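Local coordinates for cell wall surface anchor family protein (Streptococcus pneumoniae, PDB 4OQ1), which is an ancillary pilin that probably attaches the pneumococcal pilus to the bacterial cell wall, at residues A[52-57]-A[125-130]; A[71-74]-A[80-83]; A[91-96]-A[112-117]. The protein carries 3 engineered substitutions. All coordinates share one frame; numbering follows the deposited sequence.

Interaction 1 of 3, residues A[52-57]-A[125-130]; sequences LQVWKL and FLFEMT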
loop_
_atom_site.group_PDB
_atom_site.type_symbol
_atom_site.label_atom_id
_atom_site.label_comp_id
_atom_site.label_asym_id
_atom_site.label_seq_id
_atom_site.Cartn_x
_atom_site.Cartn_y
_atom_site.Cartn_z
ATOM N N LEU A 52 -21.785 -16.337 -19.935
ATOM C CA LEU A 52 -22.270 -14.977 -20.304
ATOM C C LEU A 52 -23.793 -14.925 -20.303
ATOM O O LEU A 52 -24.442 -15.635 -21.046
ATOM C CB LEU A 52 -21.705 -14.601 -21.632
ATOM C CG LEU A 52 -22.049 -13.157 -21.998
ATOM C CD1 LEU A 52 -21.188 -12.098 -21.236
ATOM C CD2 LEU A 52 -21.928 -13.007 -23.480
ATOM N N GLN A 53 -24.385 -14.180 -19.386
ATOM C CA GLN A 53 -25.805 -13.996 -19.348
ATOM C C GLN A 53 -26.239 -13.015 -20.438
ATOM O O GLN A 53 -25.605 -11.915 -20.579
ATOM C CB GLN A 53 -26.237 -13.389 -18.008
ATOM C CG GLN A 53 -25.888 -14.265 -16.802
ATOM C CD GLN A 53 -26.542 -15.626 -16.872
ATOM O OE1 GLN A 53 -27.702 -15.787 -17.261
ATOM N NE2 GLN A 53 -25.773 -16.611 -16.544
ATOM N N VAL A 54 -27.269 -13.387 -21.199
ATOM C CA VAL A 54 -27.822 -12.528 -22.232
ATOM C C VAL A 54 -29.368 -12.507 -22.261
ATOM O O VAL A 54 -30.057 -13.387 -21.705
ATOM C CB VAL A 54 -27.287 -12.886 -23.638
ATOM C CG1 VAL A 54 -25.792 -12.954 -23.686
ATOM C CG2 VAL A 54 -27.903 -14.192 -24.163
ATOM N N TRP A 55 -29.911 -11.521 -22.937
ATOM C CA TRP A 55 -31.281 -11.540 -23.317
ATOM C C TRP A 55 -31.340 -11.550 -24.789
ATOM O O TRP A 55 -30.761 -10.662 -25.426
ATOM C CB TRP A 55 -31.959 -10.279 -22.828
ATOM C CG TRP A 55 -32.136 -10.167 -21.336
ATOM C CD1 TRP A 55 -33.287 -10.452 -20.620
ATOM C CD2 TRP A 55 -31.172 -9.800 -20.387
ATOM N NE1 TRP A 55 -33.098 -10.255 -19.298
ATOM C CE2 TRP A 55 -31.809 -9.886 -19.090
ATOM C CE3 TRP A 55 -29.837 -9.466 -20.458
ATOM C CZ2 TRP A 55 -31.160 -9.550 -17.939
ATOM C CZ3 TRP A 55 -29.150 -9.139 -19.302
ATOM C CH2 TRP A 55 -29.822 -9.191 -18.048
ATOM N N LYS A 56 -32.131 -12.433 -25.357
ATOM C CA LYS A 56 -32.305 -12.492 -26.829
ATOM C C LYS A 56 -33.540 -11.695 -27.205
ATOM O O LYS A 56 -34.649 -11.935 -26.667
ATOM C CB LYS A 56 -32.459 -13.964 -27.264
ATOM C CG LYS A 56 -32.604 -14.181 -28.801
ATOM C CD LYS A 56 -32.870 -15.675 -29.187
ATOM C CE LYS A 56 -32.779 -15.879 -30.690
ATOM N NZ LYS A 56 -33.645 -14.983 -31.504
ATOM N N LEU A 57 -33.337 -10.672 -28.019
ATOM C CA LEU A 57 -34.382 -9.712 -28.316
ATOM C C LEU A 57 -35.329 -10.265 -29.393
ATOM O O LEU A 57 -34.917 -11.017 -30.192
ATOM C CB LEU A 57 -33.823 -8.328 -28.755
ATOM C CG LEU A 57 -32.752 -7.569 -27.978
ATOM C CD1 LEU A 57 -32.428 -6.136 -28.507
ATOM C CD2 LEU A 57 -33.154 -7.420 -26.570
ATOM N N PHE A 125 -24.176 -3.722 -23.951
ATOM C CA PHE A 125 -24.099 -3.613 -25.394
ATOM C C PHE A 125 -25.015 -4.621 -26.065
ATOM O O PHE A 125 -25.531 -5.584 -25.418
ATOM C CB PHE A 125 -22.655 -3.790 -25.885
ATOM C CG PHE A 125 -22.020 -5.085 -25.466
ATOM C CD1 PHE A 125 -21.469 -5.287 -24.201
ATOM C CD2 PHE A 125 -21.987 -6.147 -26.349
ATOM C CE1 PHE A 125 -20.948 -6.512 -23.865
ATOM C CE2 PHE A 125 -21.439 -7.347 -26.010
ATOM C CZ PHE A 125 -20.879 -7.524 -24.787
ATOM N N LEU A 126 -25.104 -4.506 -27.382
ATOM C CA LEU A 126 -25.812 -5.507 -28.131
ATOM C C LEU A 126 -24.802 -6.125 -29.039
ATOM O O LEU A 126 -23.844 -5.477 -29.424
ATOM C CB LEU A 126 -26.857 -4.854 -29.062
ATOM C CG LEU A 126 -28.051 -4.064 -28.576
ATOM C CD1 LEU A 126 -29.003 -3.780 -29.716
ATOM C CD2 LEU A 126 -28.744 -4.856 -27.532
ATOM N N PHE A 127 -25.040 -7.365 -29.347
ATOM C CA PHE A 127 -24.386 -7.983 -30.488
ATOM C C PHE A 127 -25.361 -8.791 -31.386
ATOM O O PHE A 127 -26.306 -9.381 -30.904
ATOM C CB PHE A 127 -23.162 -8.807 -30.024
ATOM C CG PHE A 127 -23.455 -10.034 -29.221
ATOM C CD1 PHE A 127 -23.632 -11.272 -29.840
ATOM C CD2 PHE A 127 -23.641 -9.938 -27.859
ATOM C CE1 PHE A 127 -23.839 -12.435 -29.114
ATOM C CE2 PHE A 127 -23.922 -11.083 -27.106
ATOM C CZ PHE A 127 -24.046 -12.319 -27.725
ATOM N N GLU A 128 -24.990 -9.000 -32.662
ATOM C CA GLU A 128 -25.926 -9.688 -33.549
ATOM C C GLU A 128 -25.145 -10.775 -34.271
ATOM O O GLU A 128 -24.049 -10.505 -34.777
ATOM C CB GLU A 128 -26.573 -8.696 -34.485
ATOM C CG GLU A 128 -27.485 -9.388 -35.489
ATOM C CD GLU A 128 -28.163 -8.457 -36.422
ATOM O OE1 GLU A 128 -29.384 -8.435 -36.377
ATOM O OE2 GLU A 128 -27.488 -7.741 -37.192
ATOM N N MET A 129 -25.678 -12.010 -34.176
ATOM C CA MET A 129 -25.271 -13.152 -35.018
ATOM C C MET A 129 -26.257 -13.408 -36.205
ATOM O O MET A 129 -27.405 -13.656 -36.012
ATOM C CB MET A 129 -25.240 -14.344 -34.078
ATOM C CG MET A 129 -24.168 -14.168 -32.989
ATOM S SD MET A 129 -22.525 -13.903 -33.705
ATOM C CE MET A 129 -21.566 -14.373 -32.245
ATOM N N THR A 130 -25.772 -13.335 -37.436
ATOM C CA THR A 130 -26.603 -13.722 -38.570
ATOM C C THR A 130 -25.897 -14.805 -39.394
ATOM O O THR A 130 -24.740 -15.096 -39.147
ATOM C CB THR A 130 -26.893 -12.510 -39.438
ATOM O OG1 THR A 130 -25.720 -12.143 -40.134
ATOM C CG2 THR A 130 -27.325 -11.371 -38.627
#
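Val54 and Leu57 of segment 52-57 meet Phe127 and Leu126 of strand 120-129 through side chains alone, and the two meetings differ in how the groups are turned. Val54 sends CG1 to the rim of the Phe127 ring. The methyl lies near the ring plane and faces the edge that carries CE2, with 4.3 Å between Val54 CG1 and Phe127 CE2. The methyl thus sits at the edge; the ring of Tyr108 also meets Phe127, the two planes about 25° apart. Leu52, two residues earlier and on the same face, directs its CB toward the partner strand, but its CD2 stays 4.6 Å from Phe127 CE2, a looser approach than that of the valine.

The leucine pair is arranged differently. Leu57 and Leu126 cross at about a right angle. Leu57 offers CD1, which lies 4.0 Å from Leu126 CD2, the nearer of the two Leu126 methyls. The CB of Leu57 starts out toward strand 120-129, whereas the Leu126 side chain has to come round at its end. It does so with CG beside the backbone N and anti to the carbonyl carbon (chi1 -64°).

The backbones do not pair directly. Strand 106-110 lies between them in the sheet, and the closest CA atoms, those of Val54 and Leu126, are 9.4 Å apart. The contact is thus an example of second-neighbour strands touching across the inner face of a curved sheet, where the side chains bridge a gap that hydrogen bonds cannot span. All four touching residues are buried and wholly apolar here, so cohesion rests on dispersion and the exclusion of water, which set shape and spacing but impose no bonding direction.

Interaction 2 of 3, residues A[71-74]-A[80-83]; sequences RDLH and KLSS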
loop_
_atom_site.group_PDB
_atom_site.type_symbol
_atom_site.label_atom_id
_atom_site.label_comp_id
_atom_site.label_asym_id
_atom_site.label_seq_id
_atom_site.Cartn_x
_atom_site.Cartn_y
_atom_site.Cartn_z
ATOM N N ARG A 71 -29.367 2.628 -24.695
ATOM C CA ARG A 71 -29.931 3.660 -23.814
ATOM C C ARG A 71 -31.272 3.358 -23.183
ATOM O O ARG A 71 -31.531 3.728 -22.019
ATOM C CB ARG A 71 -30.062 4.976 -24.625
ATOM C CG ARG A 71 -30.585 6.150 -23.793
ATOM C CD ARG A 71 -31.120 7.250 -24.677
ATOM N NE ARG A 71 -30.189 7.501 -25.765
ATOM C CZ ARG A 71 -30.490 8.213 -26.841
ATOM N NH1 ARG A 71 -31.708 8.755 -26.965
ATOM N NH2 ARG A 71 -29.561 8.386 -27.790
ATOM N N ASP A 72 -32.175 2.761 -23.910
ATOM C CA ASP A 72 -33.507 2.563 -23.367
ATOM C C ASP A 72 -33.557 1.402 -22.368
ATOM O O ASP A 72 -34.403 1.369 -21.477
ATOM C CB ASP A 72 -34.585 2.364 -24.427
ATOM C CG ASP A 72 -34.812 3.654 -25.296
ATOM O OD1 ASP A 72 -34.453 4.777 -24.866
ATOM O OD2 ASP A 72 -35.322 3.501 -26.398
ATOM N N LEU A 73 -32.625 0.473 -22.479
ATOM C CA LEU A 73 -32.540 -0.525 -21.437
ATOM C C LEU A 73 -31.610 -0.252 -20.230
ATOM O O LEU A 73 -31.593 -1.037 -19.297
ATOM C CB LEU A 73 -32.120 -1.814 -22.100
ATOM C CG LEU A 73 -33.082 -2.300 -23.150
ATOM C CD1 LEU A 73 -32.391 -3.446 -23.848
ATOM C CD2 LEU A 73 -34.406 -2.666 -22.580
ATOM N N HIS A 74 -30.843 0.859 -20.224
ATOM C CA HIS A 74 -29.808 1.169 -19.272
ATOM C C HIS A 74 -30.301 1.147 -17.772
ATOM O O HIS A 74 -29.691 0.531 -16.897
ATOM C CB HIS A 74 -29.198 2.554 -19.611
ATOM C CG HIS A 74 -28.170 3.002 -18.615
ATOM N ND1 HIS A 74 -27.113 2.208 -18.210
ATOM C CD2 HIS A 74 -28.101 4.136 -17.855
ATOM C CE1 HIS A 74 -26.419 2.836 -17.272
ATOM N NE2 HIS A 74 -27.006 4.002 -17.028
ATOM N N LYS A 80 -38.865 -3.879 -18.705
ATOM C CA LYS A 80 -38.267 -3.645 -20.072
ATOM C C LYS A 80 -37.779 -4.904 -20.747
ATOM O O LYS A 80 -37.508 -4.890 -21.959
ATOM C CB LYS A 80 -37.088 -2.718 -19.982
ATOM C CG LYS A 80 -37.429 -1.370 -19.495
ATOM C CD LYS A 80 -36.196 -0.560 -19.407
ATOM C CE LYS A 80 -36.567 0.918 -19.204
ATOM N NZ LYS A 80 -35.424 1.642 -18.603
ATOM N N LEU A 81 -37.662 -6.015 -20.010
ATOM C CA LEU A 81 -36.958 -7.174 -20.482
ATOM C C LEU A 81 -37.880 -8.342 -20.609
ATOM O O LEU A 81 -37.433 -9.397 -21.067
ATOM C CB LEU A 81 -35.856 -7.570 -19.480
ATOM C CG LEU A 81 -34.951 -6.407 -19.153
ATOM C CD1 LEU A 81 -34.024 -6.830 -18.030
ATOM C CD2 LEU A 81 -34.170 -5.940 -20.393
ATOM N N SER A 82 -39.139 -8.172 -20.144
ATOM C CA SER A 82 -40.011 -9.322 -19.892
ATOM C C SER A 82 -40.397 -10.019 -21.184
ATOM O O SER A 82 -40.714 -11.199 -21.181
ATOM C CB SER A 82 -41.220 -8.926 -19.013
ATOM O OG SER A 82 -41.862 -7.769 -19.540
ATOM N N SER A 83 -40.291 -9.328 -22.307
ATOM C CA SER A 83 -40.599 -10.013 -23.529
ATOM C C SER A 83 -39.414 -10.834 -24.064
ATOM O O SER A 83 -39.590 -11.495 -25.053
ATOM C CB SER A 83 -41.112 -9.045 -24.595
ATOM O OG SER A 83 -40.082 -8.271 -25.137
#
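Lys80 and Asp72 provide the polar half of this contact, and they do so without using the aspartate carboxylate. The ammonium group instead reaches the backbone: Lys80 NZ donates a weak hydrogen bond to Asp72 O at 3.1 Å. Its stronger partner is Ser75 O, so the charged end is shared between two carbonyl oxygens near the C-terminal end of helix 66-73. A positive charge placed there would probably be favoured by the helix dipole. The lysine chain is extended beyond CG, and it passes alongside the Asp72 carbonyl rather than ending squarely on it. Lys80 CE is 3.2 Å from Asp72 O, almost as close as the nitrogen. The Asp72 side chain, meanwhile, leads away from the loop.

The apolar half is built on Leu73. One of its branches serves two partners: Leu73 CD2 lies 3.7 Å from Lys80 CB, and the same methyl is 3.9 Å from Leu81 CD2. The side chains of Leu73 and Lys80 slide past each other in opposite directions, one leaving the helix and the other returning to it, which lets the base of the lysine cover the leucine while its tip binds the backbone. With CG beside the backbone N (chi1 -60°), Leu73 turns CD2 to the loop.

Here the principle is that of a short connection folded back on its helix, with an apolar pair buried beneath and a long basic side chain laid over the rim. Residues 80-83 belong to the loop that carries the chain from helix 66-73 to strand 85-93. Below, Leu81 packs on Trp55 of strand 50-56. His74 bonds to Glu124 of strand 120-129, and Ser83 to Asp58 in the loop after strand 50-56.

Interaction 3 of 3, residues A[91-96]-A[112-117]; sequences MTFLEN and SIIQTD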
loop_
_atom_site.group_PDB
_atom_site.type_symbol
_atom_site.label_atom_id
_atom_site.label_comp_id
_atom_site.label_asym_id
_atom_site.label_seq_id
_atom_site.Cartn_x
_atom_site.Cartn_y
_atom_site.Cartn_z
ATOM N N MET A 91 -18.433 -19.375 -21.387
ATOM C CA MET A 91 -17.280 -18.506 -21.732
ATOM C C MET A 91 -15.996 -19.160 -21.357
ATOM O O MET A 91 -15.907 -19.911 -20.376
ATOM C CB MET A 91 -17.276 -17.153 -21.020
ATOM C CG MET A 91 -18.563 -16.734 -20.422
ATOM S SD MET A 91 -18.427 -15.237 -19.427
ATOM C CE MET A 91 -17.423 -14.244 -20.493
ATOM N N THR A 92 -14.995 -18.854 -22.140
ATOM C CA THR A 92 -13.634 -19.171 -21.752
ATOM C C THR A 92 -12.736 -17.888 -21.780
ATOM O O THR A 92 -12.769 -17.096 -22.765
ATOM C CB THR A 92 -13.058 -20.303 -22.633
ATOM O OG1 THR A 92 -11.749 -20.649 -22.169
ATOM C CG2 THR A 92 -12.936 -19.872 -24.077
ATOM N N PHE A 93 -11.949 -17.697 -20.711
ATOM C CA PHE A 93 -10.849 -16.687 -20.688
ATOM C C PHE A 93 -9.512 -17.195 -21.212
ATOM O O PHE A 93 -8.731 -17.763 -20.459
ATOM C CB PHE A 93 -10.633 -16.240 -19.268
ATOM C CG PHE A 93 -11.782 -15.462 -18.691
ATOM C CD1 PHE A 93 -11.770 -14.072 -18.714
ATOM C CD2 PHE A 93 -12.858 -16.116 -18.099
ATOM C CE1 PHE A 93 -12.813 -13.362 -18.159
ATOM C CE2 PHE A 93 -13.907 -15.408 -17.546
ATOM C CZ PHE A 93 -13.877 -14.033 -17.582
ATOM N N LEU A 94 -9.231 -16.946 -22.475
ATOM C CA LEU A 94 -7.971 -17.263 -23.099
ATOM C C LEU A 94 -6.909 -16.201 -22.744
ATOM O O LEU A 94 -7.098 -15.428 -21.824
ATOM C CB LEU A 94 -8.165 -17.394 -24.621
ATOM C CG LEU A 94 -9.233 -18.362 -25.139
ATOM C CD1 LEU A 94 -9.172 -18.469 -26.643
ATOM C CD2 LEU A 94 -9.072 -19.760 -24.544
ATOM N N GLU A 95 -5.800 -16.136 -23.482
ATOM C CA GLU A 95 -4.627 -15.322 -23.057
ATOM C C GLU A 95 -4.800 -13.800 -23.122
ATOM O O GLU A 95 -4.395 -13.070 -22.200
ATOM C CB GLU A 95 -3.356 -15.710 -23.863
ATOM C CG GLU A 95 -3.040 -17.202 -23.914
ATOM C CD GLU A 95 -3.762 -17.924 -25.043
ATOM O OE1 GLU A 95 -3.314 -17.795 -26.210
ATOM O OE2 GLU A 95 -4.774 -18.631 -24.768
ATOM N N ASN A 96 -5.329 -13.289 -24.238
ATOM C CA ASN A 96 -5.563 -11.848 -24.316
ATOM C C ASN A 96 -7.053 -11.485 -24.583
ATOM O O ASN A 96 -7.351 -10.295 -24.724
ATOM C CB ASN A 96 -4.685 -11.220 -25.405
ATOM C CG ASN A 96 -4.565 -9.708 -25.269
ATOM O OD1 ASN A 96 -4.665 -9.164 -24.189
ATOM N ND2 ASN A 96 -4.404 -9.028 -26.375
ATOM N N SER A 112 -23.565 -7.558 -18.250
ATOM C CA SER A 112 -22.369 -7.897 -17.516
ATOM C C SER A 112 -21.551 -8.957 -18.243
ATOM O O SER A 112 -22.120 -9.950 -18.677
ATOM C CB SER A 112 -22.848 -8.588 -16.196
ATOM O OG SER A 112 -21.760 -8.855 -15.333
ATOM N N ILE A 113 -20.243 -8.767 -18.360
ATOM C CA ILE A 113 -19.334 -9.790 -18.878
ATOM C C ILE A 113 -18.859 -10.697 -17.726
ATOM O O ILE A 113 -18.777 -11.893 -17.926
ATOM C CB ILE A 113 -18.205 -9.185 -19.588
ATOM C CG1 ILE A 113 -18.783 -8.456 -20.786
ATOM C CG2 ILE A 113 -17.177 -10.237 -20.036
ATOM C CD1 ILE A 113 -17.816 -7.739 -21.670
ATOM N N ILE A 114 -18.642 -10.133 -16.542
ATOM C CA ILE A 114 -18.110 -10.889 -15.416
ATOM C C ILE A 114 -18.657 -10.339 -14.139
ATOM O O ILE A 114 -18.707 -9.137 -13.926
ATOM C CB ILE A 114 -16.586 -10.700 -15.261
ATOM C CG1 ILE A 114 -15.853 -11.083 -16.508
ATOM C CG2 ILE A 114 -16.082 -11.534 -14.083
ATOM C CD1 ILE A 114 -14.357 -10.952 -16.371
ATOM N N GLN A 115 -19.068 -11.207 -13.238
ATOM C CA GLN A 115 -19.573 -10.694 -12.008
ATOM C C GLN A 115 -19.294 -11.664 -10.903
ATOM O O GLN A 115 -19.991 -12.666 -10.807
ATOM C CB GLN A 115 -21.082 -10.420 -12.109
ATOM C CG GLN A 115 -21.706 -9.808 -10.847
ATOM C CD GLN A 115 -20.934 -8.568 -10.310
ATOM O OE1 GLN A 115 -20.206 -8.655 -9.285
ATOM N NE2 GLN A 115 -21.053 -7.419 -11.025
ATOM N N THR A 116 -18.260 -11.378 -10.098
ATOM C CA THR A 116 -17.794 -12.270 -9.052
ATOM C C THR A 116 -17.573 -11.461 -7.788
ATOM O O THR A 116 -17.666 -10.236 -7.770
ATOM C CB THR A 116 -16.488 -13.022 -9.412
ATOM O OG1 THR A 116 -15.372 -12.108 -9.573
ATOM C CG2 THR A 116 -16.658 -13.775 -10.641
ATOM N N ASP A 117 -17.277 -12.191 -6.737
ATOM C CA ASP A 117 -16.939 -11.627 -5.450
ATOM C C ASP A 117 -15.661 -10.828 -5.509
ATOM O O ASP A 117 -15.452 -9.998 -4.674
ATOM C CB ASP A 117 -16.690 -12.750 -4.449
ATOM C CG ASP A 117 -17.923 -13.604 -4.191
ATOM O OD1 ASP A 117 -19.058 -13.160 -4.487
ATOM O OD2 ASP A 117 -17.731 -14.736 -3.675
#
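Phe93 and Ile114 make the tight apolar contact between these segments, approaching from opposite directions. The isoleucine comes to the ring edge-on, with its CG1 in the plane of the ring and CD1 near it. Ile114 CD1 is only 3.3 Å from Phe93 CZ, a close fit for two carbon atoms. CG1 follows behind, 3.7 Å from the same Phe93 CZ, so the end of the chain addresses the ring rim rather than a face. Another ring, that of His50, meets Phe93 with the planes at about 90°.

A second apolar contact joins Met91 to Ile113, whose side chains cross at about a right angle. Met91 CE reaches Ile113 CG2 at 4.0 Å. The methionine takes an unusual first torsion, close to eclipsed (chi1 -17°), which suggests some strain there; the bend at its last bond (chi3 44°) brings CE to Ile113.

Van der Waals contact with a backbone oxygen is the remaining element. Met91 SD and CE both lie beyond the carbonyl oxygen, with SD 3.7 Å from Ile113 O, and no hydrogen bond crosses between the segments.

Ile113 and Ile114 both face Tyr121 in a classic beta bulge, which is consistent with two successive residues each contributing to the core. The chain also turns a corner at Ile113. In the order of the sheet, strands 85-93 and 114-115 are separated by three others, so their touching illustrates how far a strongly curved sheet can bring distant strands together. Helix 37-42 closes over this end of the core, where Tyr37 and Val41 pack on Phe93 and Val40 on Ile114, while Ile113 rests on Ala123 and Phe125 of strand 120-129.

Overall arrangement
All three contacts belong to the same end of the elongated chain, but they sample different depths. Interactions 1 and 3 are buried and apolar, each linking strands of one eight-stranded sheet that are not adjacent in it. They are continuous with each other: Leu52 packs against Met91 and Ile113, and Phe125 against Ile113, with centres about 16 Å apart. Interaction 2, which joins a helix to its following loop, is partly buried, its leucines covered and its lysine nearer the surface. It meets interaction 1 through Trp55 and Leu81, yet stays about 10 Å from interaction 3 at the nearest atoms. Among these three, the hydrogen bond appears in the contact that is only partly buried.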